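Local coordinates for hypothetical multiheme protein (Ignicoccus hospitalis KIN4/I, PDB 4QO5) that binds eight covalently attached c-type hemes in a membrane-associated cytochrome and probably carries electrons along them, at residues A[2-14]-A[28-40]. Numbering follows the deposited sequence.
With HEC (heme c), chain C.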
loop_
_atom_site.group_PDB
_atom_site.type_symbol
_atom_site.label_atom_id
_atom_site.label_comp_id
_atom_site.label_asym_id
_atom_site.label_seq_id
_atom_site.Cartn_x
_atom_site.Cartn_y
_atom_site.Cartn_z
ATOM N N ASN A 2 -4.313 -16.434 -25.288
ATOM C CA ASN A 2 -3.049 -16.262 -24.554
ATOM C C ASN A 2 -2.441 -17.596 -24.097
ATOM O O ASN A 2 -1.309 -17.633 -23.635
ATOM C CB ASN A 2 -3.148 -15.294 -23.372
ATOM C CG ASN A 2 -3.294 -13.855 -23.810
ATOM O OD1 ASN A 2 -2.950 -13.505 -24.934
ATOM N ND2 ASN A 2 -3.808 -13.013 -22.921
ATOM N N THR A 3 -3.194 -18.685 -24.224
ATOM C CA THR A 3 -2.639 -20.001 -23.908
ATOM C C THR A 3 -1.497 -20.342 -24.858
ATOM O O THR A 3 -1.657 -20.282 -26.078
ATOM C CB THR A 3 -3.699 -21.101 -24.007
ATOM O OG1 THR A 3 -4.660 -20.918 -22.964
ATOM C CG2 THR A 3 -3.056 -22.478 -23.860
ATOM N N VAL A 4 -0.349 -20.693 -24.293
ATOM C CA VAL A 4 0.802 -21.100 -25.092
ATOM C C VAL A 4 0.777 -22.622 -25.244
ATOM O O VAL A 4 0.656 -23.344 -24.255
ATOM C CB VAL A 4 2.131 -20.636 -24.439
ATOM C CG1 VAL A 4 3.355 -21.104 -25.250
ATOM C CG2 VAL A 4 2.142 -19.114 -24.287
ATOM N N ASN A 5 0.829 -23.106 -26.480
ATOM C CA ASN A 5 1.038 -24.535 -26.714
ATOM C C ASN A 5 2.538 -24.816 -26.587
ATOM O O ASN A 5 3.314 -24.519 -27.499
ATOM C CB ASN A 5 0.519 -24.935 -28.095
ATOM C CG ASN A 5 0.656 -26.427 -28.370
ATOM O OD1 ASN A 5 1.632 -27.070 -27.971
ATOM N ND2 ASN A 5 -0.331 -26.983 -29.059
ATOM N N LEU A 6 2.940 -25.375 -25.449
ATOM C CA LEU A 6 4.357 -25.504 -25.124
ATOM C C LEU A 6 5.121 -26.413 -26.081
ATOM O O LEU A 6 6.271 -26.129 -26.436
ATOM C CB LEU A 6 4.546 -25.957 -23.675
ATOM C CG LEU A 6 3.972 -24.984 -22.644
ATOM C CD1 LEU A 6 4.139 -25.519 -21.242
ATOM C CD2 LEU A 6 4.671 -23.634 -22.782
ATOM N N GLN A 7 4.487 -27.500 -26.501
ATOM C CA GLN A 7 5.138 -28.442 -27.403
ATOM C C GLN A 7 5.391 -27.800 -28.763
ATOM O O GLN A 7 6.470 -27.956 -29.346
ATOM C CB GLN A 7 4.306 -29.720 -27.538
ATOM C CG GLN A 7 4.453 -30.644 -26.345
ATOM C CD GLN A 7 3.385 -31.714 -26.287
ATOM O OE1 GLN A 7 2.193 -31.421 -26.372
ATOM N NE2 GLN A 7 3.809 -32.967 -26.147
ATOM N N GLU A 8 4.404 -27.055 -29.252
ATOM C CA GLU A 8 4.543 -26.392 -30.535
ATOM C C GLU A 8 5.584 -25.269 -30.449
ATOM O O GLU A 8 6.347 -25.050 -31.387
ATOM C CB GLU A 8 3.196 -25.857 -31.032
ATOM C CG GLU A 8 3.325 -24.720 -32.025
ATOM C CD GLU A 8 2.467 -24.924 -33.259
ATOM O OE1 GLU A 8 1.227 -25.031 -33.115
ATOM O OE2 GLU A 8 3.039 -24.995 -34.371
ATOM N N ALA A 9 5.628 -24.581 -29.310
ATOM C CA ALA A 9 6.572 -23.486 -29.128
ATOM C C ALA A 9 8.003 -24.014 -29.079
ATOM O O ALA A 9 8.920 -23.400 -29.628
ATOM C CB ALA A 9 6.245 -22.694 -27.864
ATOM N N VAL A 10 8.199 -25.148 -28.418
ATOM C CA VAL A 10 9.528 -25.763 -28.385
ATOM C C VAL A 10 9.978 -26.231 -29.776
ATOM O O VAL A 10 11.139 -26.037 -30.169
ATOM C CB VAL A 10 9.596 -26.909 -27.363
ATOM C CG1 VAL A 10 10.861 -27.754 -27.573
ATOM C CG2 VAL A 10 9.569 -26.336 -25.949
ATOM N N ALA A 11 9.047 -26.817 -30.525
ATOM C CA ALA A 11 9.336 -27.335 -31.862
ATOM C C ALA A 11 9.711 -26.237 -32.862
ATOM O O ALA A 11 10.428 -26.492 -33.830
ATOM C CB ALA A 11 8.152 -28.132 -32.386
ATOM N N LYS A 12 9.216 -25.025 -32.631
ATOM C CA LYS A 12 9.481 -23.901 -33.524
ATOM C C LYS A 12 10.801 -23.192 -33.215
ATOM O O LYS A 12 11.233 -22.330 -33.976
ATOM C CB LYS A 12 8.335 -22.881 -33.480
ATOM C CG LYS A 12 7.234 -23.110 -34.523
ATOM C CD LYS A 12 7.718 -24.010 -35.667
ATOM C CE LYS A 12 6.725 -24.060 -36.828
ATOM N NZ LYS A 12 6.656 -22.775 -37.583
ATOM N N LEU A 13 11.426 -23.529 -32.093
ATOM C CA LEU A 13 12.704 -22.917 -31.736
ATOM C C LEU A 13 13.779 -23.253 -32.755
ATOM O O LEU A 13 13.683 -24.233 -33.489
ATOM C CB LEU A 13 13.168 -23.398 -30.361
ATOM C CG LEU A 13 12.311 -22.931 -29.186
ATOM C CD1 LEU A 13 12.761 -23.618 -27.912
ATOM C CD2 LEU A 13 12.394 -21.403 -29.050
ATOM N N LYS A 14 14.820 -22.439 -32.799
ATOM C CA LYS A 14 15.940 -22.768 -33.655
ATOM C C LYS A 14 17.225 -22.558 -32.896
ATOM O O LYS A 14 17.255 -21.838 -31.882
ATOM C CB LYS A 14 15.925 -21.941 -34.937
ATOM C CG LYS A 14 15.930 -20.448 -34.709
ATOM C CD LYS A 14 15.836 -19.701 -36.027
ATOM C CE LYS A 14 15.613 -18.220 -35.791
ATOM N NZ LYS A 14 15.630 -17.436 -37.058
ATOM N N ILE A 28 9.559 -30.009 -20.023
ATOM C CA ILE A 28 8.293 -29.473 -20.519
ATOM C C ILE A 28 7.119 -30.142 -19.785
ATOM O O ILE A 28 6.070 -29.528 -19.569
ATOM C CB ILE A 28 8.183 -29.631 -22.054
ATOM C CG1 ILE A 28 7.066 -28.749 -22.615
ATOM C CG2 ILE A 28 7.991 -31.092 -22.455
ATOM C CD1 ILE A 28 7.045 -28.733 -24.139
ATOM N N SER A 29 7.307 -31.386 -19.362
ATOM C CA SER A 29 6.246 -32.067 -18.619
ATOM C C SER A 29 6.434 -32.000 -17.097
ATOM O O SER A 29 5.457 -31.980 -16.359
ATOM C CB SER A 29 6.075 -33.515 -19.095
ATOM O OG SER A 29 7.170 -34.320 -18.713
ATOM N N VAL A 30 7.673 -31.964 -16.615
ATOM C CA VAL A 30 7.872 -32.011 -15.162
ATOM C C VAL A 30 7.860 -30.639 -14.498
ATOM O O VAL A 30 7.426 -30.504 -13.355
ATOM C CB VAL A 30 9.111 -32.855 -14.718
ATOM C CG1 VAL A 30 8.983 -34.281 -15.229
ATOM C CG2 VAL A 30 10.387 -32.245 -15.187
ATOM N N THR A 31 8.330 -29.628 -15.217
ATOM C CA THR A 31 8.281 -28.246 -14.744
ATOM C C THR A 31 7.821 -27.311 -15.868
ATOM O O THR A 31 8.589 -26.464 -16.346
ATOM C CB THR A 31 9.639 -27.743 -14.199
ATOM O OG1 THR A 31 10.634 -27.825 -15.224
ATOM C CG2 THR A 31 10.091 -28.540 -12.969
ATOM N N PRO A 32 6.552 -27.442 -16.273
ATOM C CA PRO A 32 6.046 -26.681 -17.418
ATOM C C PRO A 32 6.167 -25.172 -17.214
ATOM O O PRO A 32 6.339 -24.453 -18.196
ATOM C CB PRO A 32 4.571 -27.106 -17.512
ATOM C CG PRO A 32 4.243 -27.715 -16.158
ATOM C CD PRO A 32 5.533 -28.336 -15.697
ATOM N N GLY A 33 6.091 -24.705 -15.967
ATOM C CA GLY A 33 6.217 -23.282 -15.690
ATOM C C GLY A 33 7.589 -22.738 -16.034
ATOM O O GLY A 33 7.714 -21.630 -16.561
ATOM N N ILE A 34 8.632 -23.522 -15.756
ATOM C CA ILE A 34 9.987 -23.076 -16.057
ATOM C C ILE A 34 10.194 -22.992 -17.566
ATOM O O ILE A 34 10.735 -22.012 -18.063
ATOM C CB ILE A 34 11.062 -24.000 -15.432
ATOM C CG1 ILE A 34 11.068 -23.839 -13.906
ATOM C CG2 ILE A 34 12.454 -23.636 -16.001
ATOM C CD1 ILE A 34 11.970 -24.841 -13.166
ATOM N N VAL A 35 9.763 -24.017 -18.290
ATOM C CA VAL A 35 9.914 -24.005 -19.745
ATOM C C VAL A 35 9.138 -22.845 -20.386
ATOM O O VAL A 35 9.677 -22.138 -21.234
ATOM C CB VAL A 35 9.546 -25.352 -20.413
ATOM C CG1 VAL A 35 9.719 -25.258 -21.945
ATOM C CG2 VAL A 35 10.394 -26.496 -19.847
ATOM N N ALA A 36 7.885 -22.633 -19.972
ATOM C CA ALA A 36 7.114 -21.507 -20.504
ATOM C C ALA A 36 7.809 -20.169 -20.226
ATOM O O ALA A 36 7.868 -19.303 -21.084
ATOM C CB ALA A 36 5.707 -21.501 -19.929
ATOM N N ASP A 37 8.346 -20.022 -19.022
ATOM C CA ASP A 37 9.001 -18.799 -18.589
ATOM C C ASP A 37 10.282 -18.564 -19.415
ATOM O O ASP A 37 10.511 -17.482 -19.943
ATOM C CB ASP A 37 9.338 -18.967 -17.111
ATOM C CG ASP A 37 9.421 -17.661 -16.367
ATOM O OD1 ASP A 37 8.861 -16.645 -16.840
ATOM O OD2 ASP A 37 10.030 -17.666 -15.276
ATOM N N TRP A 38 11.091 -19.611 -19.554
ATOM C CA TRP A 38 12.291 -19.562 -20.394
ATOM C C TRP A 38 11.968 -19.219 -21.850
ATOM O O TRP A 38 12.687 -18.442 -22.486
ATOM C CB TRP A 38 13.028 -20.906 -20.322
ATOM C CG TRP A 38 14.195 -20.990 -21.278
ATOM C CD1 TRP A 38 15.433 -20.423 -21.113
ATOM C CD2 TRP A 38 14.226 -21.657 -22.553
ATOM N NE1 TRP A 38 16.230 -20.704 -22.203
ATOM C CE2 TRP A 38 15.515 -21.453 -23.100
ATOM C CE3 TRP A 38 13.291 -22.398 -23.286
ATOM C CZ2 TRP A 38 15.893 -21.967 -24.345
ATOM C CZ3 TRP A 38 13.670 -22.912 -24.520
ATOM C CH2 TRP A 38 14.960 -22.694 -25.035
ATOM N N LEU A 39 10.882 -19.785 -22.372
ATOM C CA LEU A 39 10.439 -19.483 -23.741
ATOM C C LEU A 39 10.163 -17.983 -23.960
ATOM O O LEU A 39 10.193 -17.498 -25.100
ATOM C CB LEU A 39 9.174 -20.295 -24.084
ATOM C CG LEU A 39 9.385 -21.774 -24.411
ATOM C CD1 LEU A 39 8.034 -22.496 -24.453
ATOM C CD2 LEU A 39 10.094 -21.923 -25.743
ATOM N N LYS A 40 9.892 -17.253 -22.878
ATOM C CA LYS A 40 9.574 -15.822 -22.995
ATOM C C LYS A 40 10.827 -14.966 -22.976
ATOM O O LYS A 40 10.770 -13.758 -23.242
ATOM C CB LYS A 40 8.643 -15.355 -21.871
ATOM C CG LYS A 40 7.276 -16.022 -21.854
ATOM C CD LYS A 40 6.351 -15.306 -20.873
ATOM C CE LYS A 40 5.369 -16.264 -20.202
ATOM N NZ LYS A 40 4.358 -16.849 -21.130
HETATM FE FE HEC C . 17.484 -22.380 -14.643
HETATM C CHA HEC C . 17.480 -22.294 -11.206
HETATM C CHB HEC C . 15.741 -25.363 -14.519
HETATM C CHC HEC C . 17.386 -22.355 -17.947
HETATM C CHD HEC C . 19.427 -19.555 -14.705
HETATM N NA HEC C . 16.718 -23.562 -13.187
HETATM C C1A HEC C . 16.846 -23.337 -11.815
HETATM C C2A HEC C . 16.209 -24.410 -11.098
HETATM C C3A HEC C . 15.715 -25.251 -11.999
HETATM C C4A HEC C . 16.021 -24.744 -13.322
HETATM C CMA HEC C . 14.930 -26.545 -11.692
HETATM C CAA HEC C . 16.168 -24.550 -9.556
HETATM C CBA HEC C . 15.376 -23.470 -8.839
HETATM C CGA HEC C . 13.935 -23.884 -8.866
HETATM O O1A HEC C . 13.081 -22.986 -9.087
HETATM O O2A HEC C . 13.655 -25.104 -8.689
HETATM N NB HEC C . 16.810 -23.643 -15.898
HETATM C C1B HEC C . 16.011 -24.760 -15.704
HETATM C C2B HEC C . 15.419 -25.158 -16.950
HETATM C C3B HEC C . 15.858 -24.255 -17.838
HETATM C C4B HEC C . 16.748 -23.336 -17.225
HETATM C CMB HEC C . 14.417 -26.340 -17.077
HETATM C CAB HEC C . 15.543 -23.958 -19.292
HETATM C CBB HEC C . 14.021 -24.166 -19.607
HETATM N NC HEC C . 18.283 -21.220 -16.049
HETATM C C1C HEC C . 18.152 -21.378 -17.403
HETATM C C2C HEC C . 19.053 -20.492 -18.095
HETATM C C3C HEC C . 19.418 -19.600 -17.158
HETATM C C4C HEC C . 19.073 -20.125 -15.889
HETATM C CMC HEC C . 18.931 -20.314 -19.635
HETATM C CAC HEC C . 20.285 -18.316 -17.138
HETATM C CBC HEC C . 20.096 -17.372 -18.360
HETATM N ND HEC C . 18.289 -21.179 -13.210
HETATM C C1D HEC C . 19.017 -20.024 -13.488
HETATM C C2D HEC C . 19.359 -19.308 -12.285
HETATM C C3D HEC C . 18.777 -20.157 -11.165
HETATM C C4D HEC C . 18.150 -21.288 -11.835
HETATM C CMD HEC C . 20.150 -17.969 -12.287
HETATM C CAD HEC C . 18.781 -19.964 -9.622
HETATM C CBD HEC C . 19.791 -18.978 -9.067
HETATM C CGD HEC C . 19.183 -17.585 -9.040
HETATM O O1D HEC C . 19.880 -16.650 -8.598
HETATM O O2D HEC C . 18.007 -17.413 -9.453
#
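Trp38 lies between a heme c and the N-terminal segment: the heme's CAB stands 3.8 Å above one face of the indole, offset toward the rim, while Leu13 CD1 meets the edge of the six-membered ring, 3.6 Å from CZ3. With CG anti to the backbone N (chi1 174°), the ring is carried off helix 32-39 beside the heme, and its NE1 is hydrogen-bonded to Val77 O. Cut back to an alanine here, the site is likely to lose the indole packed on heme CAB, open a gap beside Leu13 and leave Val77 O without its NE1 donor. Helix 6-11 packs where helix 18-30, which ends in a CxxCH heme-binding motif with the axial ligand His27, runs on into helix 32-39; Val35 lies close to His27. Leu6 enters as a knob into the hole formed by Ile28, Pro32, Ala36 and Leu39, its CD2 branch 3.7 Å from Ala36 CB and its CD1 turned to Pro32. Ile28 CD1 packs against the first turn of helix 6-11, 3.6 Å from Leu6 O, and also touches Val10 CG2. Leu39 divides its branches: CD1 packs on Ala9 CB at 3.9 Å, CD2 on Leu13 CD1. The axes of helices 6-11 and 32-39 cross at 45° with a closest approach of 10.8 Å. Asn5 N-caps helix 6-11, its OD1 accepting from Glu8 N at 3.1 Å. Ile34 CG2 rests 3.5 Å from heme C2B.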